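Local atomic coordinates of Fc fragment of IgE receptor II (Bos taurus, PDB entry 6PWS), a protein that is CD23, probably a low-affinity receptor for IgE, and binds mannose-type sugars through a calcium-dependent C-type lectin domain. Residues A[18-29]-A[121-132]. Numbering follows the deposited sequence. Where two conformers were deposited one is given.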
loop_
_atom_site.group_PDB
_atom_site.type_symbol
_atom_site.label_atom_id
_atom_site.label_comp_id
_atom_site.label_asym_id
_atom_site.label_seq_id
_atom_site.Cartn_x
_atom_site.Cartn_y
_atom_site.Cartn_z
ATOM N N LYS A 18 -12.490 4.427 10.416
ATOM C CA LYS A 18 -11.802 5.663 10.776
ATOM C C LYS A 18 -10.897 6.176 9.667
ATOM O O LYS A 18 -10.259 7.223 9.855
ATOM C CB LYS A 18 -10.969 5.547 12.061
ATOM C CG LYS A 18 -11.689 4.870 13.188
ATOM C CD LYS A 18 -10.684 4.345 14.173
ATOM C CE LYS A 18 -11.317 4.123 15.512
ATOM N NZ LYS A 18 -12.186 2.923 15.612
ATOM N N LYS A 19 -10.803 5.482 8.539
ATOM C CA LYS A 19 -9.917 5.875 7.460
ATOM C C LYS A 19 -10.686 5.911 6.148
ATOM O O LYS A 19 -11.795 5.381 6.026
ATOM C CB LYS A 19 -8.697 4.937 7.379
ATOM C CG LYS A 19 -7.734 5.125 8.553
ATOM C CD LYS A 19 -6.595 4.104 8.571
ATOM C CE LYS A 19 -5.712 4.199 7.334
ATOM N NZ LYS A 19 -4.528 3.296 7.437
ATOM N N CYS A 20 -10.063 6.556 5.171
ATOM C CA CYS A 20 -10.558 6.666 3.811
ATOM C C CYS A 20 -9.503 6.103 2.877
ATOM O O CYS A 20 -8.306 6.321 3.093
ATOM C CB CYS A 20 -10.781 8.134 3.456
ATOM S SG CYS A 20 -11.957 8.966 4.545
ATOM N N TYR A 21 -9.958 5.432 1.817
ATOM C CA TYR A 21 -9.074 4.702 0.918
ATOM C C TYR A 21 -9.355 5.081 -0.525
ATOM O O TYR A 21 -10.515 5.242 -0.931
ATOM C CB TYR A 21 -9.230 3.184 1.127
ATOM C CG TYR A 21 -8.924 2.760 2.548
ATOM C CD1 TYR A 21 -9.889 2.839 3.539
ATOM C CD2 TYR A 21 -7.662 2.298 2.903
ATOM C CE1 TYR A 21 -9.608 2.470 4.850
ATOM C CE2 TYR A 21 -7.373 1.914 4.211
ATOM C CZ TYR A 21 -8.353 1.999 5.178
ATOM O OH TYR A 21 -8.128 1.615 6.483
ATOM N N TYR A 22 -8.280 5.183 -1.301
ATOM C CA TYR A 22 -8.350 5.526 -2.716
ATOM C C TYR A 22 -7.755 4.371 -3.505
ATOM O O TYR A 22 -6.584 4.019 -3.309
ATOM C CB TYR A 22 -7.556 6.798 -3.002
ATOM C CG TYR A 22 -7.838 7.362 -4.373
ATOM C CD1 TYR A 22 -7.054 7.043 -5.474
ATOM C CD2 TYR A 22 -8.915 8.204 -4.566
ATOM C CE1 TYR A 22 -7.341 7.569 -6.728
ATOM C CE2 TYR A 22 -9.201 8.741 -5.799
ATOM C CZ TYR A 22 -8.420 8.424 -6.873
ATOM O OH TYR A 22 -8.743 8.969 -8.097
ATOM N N PHE A 23 -8.557 3.768 -4.372
ATOM C CA PHE A 23 -8.119 2.643 -5.199
ATOM C C PHE A 23 -7.678 3.194 -6.552
ATOM O O PHE A 23 -8.458 3.272 -7.504
ATOM C CB PHE A 23 -9.205 1.576 -5.301
ATOM C CG PHE A 23 -9.508 0.929 -3.983
ATOM C CD1 PHE A 23 -8.789 -0.185 -3.577
ATOM C CD2 PHE A 23 -10.452 1.465 -3.121
ATOM C CE1 PHE A 23 -9.019 -0.761 -2.339
ATOM C CE2 PHE A 23 -10.689 0.880 -1.887
ATOM C CZ PHE A 23 -9.970 -0.230 -1.496
ATOM N N GLY A 24 -6.414 3.611 -6.604
ATOM C CA GLY A 24 -5.873 4.207 -7.807
ATOM C C GLY A 24 -5.621 3.179 -8.892
ATOM O O GLY A 24 -5.283 2.023 -8.626
ATOM N N GLU A 25 -5.761 3.620 -10.131
ATOM C CA GLU A 25 -5.575 2.772 -11.292
ATOM C C GLU A 25 -4.772 3.550 -12.318
ATOM O O GLU A 25 -4.976 4.755 -12.503
ATOM C CB GLU A 25 -6.930 2.345 -11.876
ATOM C CG GLU A 25 -6.894 1.103 -12.745
ATOM C CD GLU A 25 -6.337 1.326 -14.133
ATOM O OE1 GLU A 25 -6.650 2.374 -14.748
ATOM O OE2 GLU A 25 -5.601 0.425 -14.614
ATOM N N GLY A 26 -3.890 2.834 -13.011
ATOM C CA GLY A 26 -3.027 3.397 -14.028
ATOM C C GLY A 26 -1.576 3.117 -13.693
ATOM O O GLY A 26 -1.173 3.217 -12.533
ATOM N N ALA A 27 -0.779 2.788 -14.705
ATOM C CA ALA A 27 0.564 2.267 -14.504
ATOM C C ALA A 27 1.462 3.294 -13.830
ATOM O O ALA A 27 1.640 4.404 -14.337
ATOM C CB ALA A 27 1.151 1.862 -15.857
ATOM N N LYS A 28 2.070 2.895 -12.706
ATOM C CA LYS A 28 2.967 3.756 -11.949
ATOM C C LYS A 28 4.040 2.925 -11.265
ATOM O O LYS A 28 3.750 1.853 -10.731
ATOM C CB LYS A 28 2.207 4.553 -10.890
ATOM C CG LYS A 28 1.243 5.549 -11.517
ATOM C CD LYS A 28 0.694 6.554 -10.533
ATOM C CE LYS A 28 -0.403 7.395 -11.140
ATOM N NZ LYS A 28 0.080 8.271 -12.238
ATOM N N LYS A 29 5.266 3.446 -11.265
ATOM C CA LYS A 29 6.327 2.952 -10.398
ATOM C C LYS A 29 6.012 3.367 -8.960
ATOM O O LYS A 29 5.178 4.236 -8.714
ATOM C CB LYS A 29 7.665 3.538 -10.847
ATOM C CG LYS A 29 8.025 3.213 -12.288
ATOM C CD LYS A 29 9.338 3.850 -12.714
ATOM C CE LYS A 29 9.652 3.554 -14.173
ATOM N NZ LYS A 29 10.929 4.165 -14.606
ATOM N N SER A 121 8.963 -1.253 -11.016
ATOM C CA SER A 121 7.884 -1.978 -11.673
ATOM C C SER A 121 6.699 -1.053 -11.886
ATOM O O SER A 121 6.335 -0.284 -10.996
ATOM C CB SER A 121 7.406 -3.145 -10.809
ATOM O OG SER A 121 8.402 -4.127 -10.635
ATOM N N GLU A 122 6.061 -1.158 -13.052
ATOM C CA GLU A 122 4.928 -0.294 -13.393
ATOM C C GLU A 122 3.585 -0.988 -13.155
ATOM O O GLU A 122 2.894 -1.438 -14.076
ATOM C CB GLU A 122 5.061 0.193 -14.828
ATOM C CG GLU A 122 6.200 1.171 -14.968
ATOM C CD GLU A 122 6.320 1.776 -16.335
ATOM O OE1 GLU A 122 5.702 1.251 -17.286
ATOM O OE2 GLU A 122 7.047 2.783 -16.453
ATOM N N LEU A 123 3.169 -0.997 -11.891
ATOM C CA LEU A 123 1.936 -1.671 -11.518
ATOM C C LEU A 123 0.721 -0.840 -11.913
ATOM O O LEU A 123 0.759 0.390 -11.943
ATOM C CB LEU A 123 1.892 -1.948 -10.013
ATOM C CG LEU A 123 3.019 -2.811 -9.467
ATOM C CD1 LEU A 123 2.821 -3.043 -7.971
ATOM C CD2 LEU A 123 3.116 -4.128 -10.202
ATOM N N HIS A 124 -0.384 -1.541 -12.165
ATOM C CA HIS A 124 -1.614 -0.915 -12.638
ATOM C C HIS A 124 -2.513 -0.435 -11.521
ATOM O O HIS A 124 -3.514 0.238 -11.795
ATOM C CB HIS A 124 -2.403 -1.907 -13.496
ATOM C CG HIS A 124 -1.639 -2.364 -14.679
ATOM N ND1 HIS A 124 -1.532 -1.604 -15.822
ATOM C CD2 HIS A 124 -0.864 -3.454 -14.869
ATOM C CE1 HIS A 124 -0.753 -2.230 -16.685
ATOM N NE2 HIS A 124 -0.332 -3.353 -16.130
ATOM N N GLY A 125 -2.198 -0.789 -10.279
ATOM C CA GLY A 125 -2.962 -0.343 -9.141
ATOM C C GLY A 125 -2.057 0.205 -8.056
ATOM O O GLY A 125 -0.868 -0.103 -7.975
ATOM N N TRP A 126 -2.668 1.008 -7.195
ATOM C CA TRP A 126 -1.966 1.614 -6.067
ATOM C C TRP A 126 -3.062 2.081 -5.120
ATOM O O TRP A 126 -4.146 2.454 -5.583
ATOM C CB TRP A 126 -1.000 2.745 -6.521
ATOM C CG TRP A 126 -1.496 3.541 -7.724
ATOM C CD1 TRP A 126 -1.377 3.192 -9.051
ATOM C CD2 TRP A 126 -2.218 4.781 -7.702
ATOM N NE1 TRP A 126 -2.004 4.123 -9.839
ATOM C CE2 TRP A 126 -2.512 5.113 -9.037
ATOM C CE3 TRP A 126 -2.635 5.649 -6.681
ATOM C CZ2 TRP A 126 -3.209 6.260 -9.378
ATOM C CZ3 TRP A 126 -3.326 6.788 -7.024
ATOM C CH2 TRP A 126 -3.602 7.087 -8.359
ATOM N N VAL A 127 -2.826 1.989 -3.815
ATOM C CA VAL A 127 -3.861 2.300 -2.834
ATOM C C VAL A 127 -3.341 3.386 -1.907
ATOM O O VAL A 127 -2.237 3.262 -1.370
ATOM C CB VAL A 127 -4.279 1.053 -2.027
ATOM C CG1 VAL A 127 -5.398 1.399 -1.066
ATOM C CG2 VAL A 127 -4.681 -0.093 -2.961
ATOM N N CYS A 128 -4.144 4.436 -1.714
ATOM C CA CYS A 128 -3.835 5.514 -0.794
ATOM C C CYS A 128 -4.768 5.462 0.408
ATOM O O CYS A 128 -5.888 4.937 0.325
ATOM C CB CYS A 128 -4.030 6.900 -1.433
ATOM S SG CYS A 128 -3.477 7.095 -3.142
ATOM N N ASP A 129 -4.340 6.088 1.505
ATOM C CA ASP A 129 -5.231 6.305 2.635
ATOM C C ASP A 129 -5.098 7.723 3.180
ATOM O O ASP A 129 -4.186 8.490 2.837
ATOM C CB ASP A 129 -5.117 5.218 3.730
ATOM C CG ASP A 129 -3.801 5.228 4.508
ATOM O OD1 ASP A 129 -3.143 6.278 4.581
ATOM O OD2 ASP A 129 -3.455 4.150 5.059
ATOM N N ARG A 130 -6.089 8.049 4.008
ATOM C CA ARG A 130 -6.225 9.281 4.757
ATOM C C ARG A 130 -7.050 8.950 5.991
ATOM O O ARG A 130 -7.790 7.960 6.019
ATOM C CB ARG A 130 -7.055 10.322 4.001
ATOM C CG ARG A 130 -6.311 11.141 2.990
ATOM C CD ARG A 130 -7.266 12.013 2.171
ATOM N NE ARG A 130 -8.129 12.886 2.972
ATOM C CZ ARG A 130 -7.832 14.132 3.348
ATOM N NH1 ARG A 130 -6.669 14.683 3.022
ATOM N NH2 ARG A 130 -8.709 14.836 4.059
ATOM N N LEU A 131 -6.955 9.790 7.012
ATOM C CA LEU A 131 -7.884 9.683 8.124
ATOM C C LEU A 131 -9.239 10.245 7.712
ATOM O O LEU A 131 -9.324 11.237 6.983
ATOM C CB LEU A 131 -7.373 10.463 9.331
ATOM C CG LEU A 131 -5.983 10.059 9.817
ATOM C CD1 LEU A 131 -5.591 10.894 11.030
ATOM C CD2 LEU A 131 -5.913 8.574 10.129
ATOM N N ALA A 132 -10.306 9.604 8.168
ATOM C CA ALA A 132 -11.632 10.140 7.914
ATOM C C ALA A 132 -11.830 11.420 8.723
ATOM O O ALA A 132 -11.260 11.592 9.806
ATOM C CB ALA A 132 -12.691 9.112 8.290
HETATM O O HOH W 1 -10.772 9.632 11.468
HETATM O O HOH W 2 -3.174 0.548 -15.994
#
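Lys18 O accepts the backbone N-H of Ala132, opening the antiparallel pairing of strands 19-25 and 125-131, which brings strand 19-25, near the start of the C-type lectin fold, against its last strand. Lys19, its chain bent at chi3 (62°), swings NZ above the carboxylate plane of Asp129 to form a 2.7 Å salt bridge with Asp129 OD2. That oxygen also accepts Ser46 N, while Lys19 NZ has a second acidic partner in Glu52, tying the strand pair to helix 50-59. Cys20, Tyr22 and Gly24 form hydrogen-bonded pairs with Arg130, Cys128 and Trp126 in turn. Disulfides join Cys20 to Cys9 and Cys128 to Cys37 of helix 30-39. On the face shared with that helix, Tyr22 runs side by side with Trp126, Tyr22 CD1 lying 4.0 Å from Trp126 CZ3; on the other, Phe23 CD1 touches Val127 CG2. With no side chain in the way, Gly24 makes a CH-pi contact: its CA sits 3.4 Å from the centroid of the Trp126 six-membered ring, squarely over the face. A beta bulge between Glu25 and Lys28 shifts the register by one residue where both chains turn a corner. Within it, Trp126 NE1 donates in the ring plane to a lone pair of Gly26 O at 3.0 Å, holding the indole at its edge. Beyond it, Lys28 pairs with Leu123 and lays CD over the opposite face of the Trp126 indole, sandwiching it against Gly24, and Lys28 CE comes 3.5 Å from Trp126 CZ2.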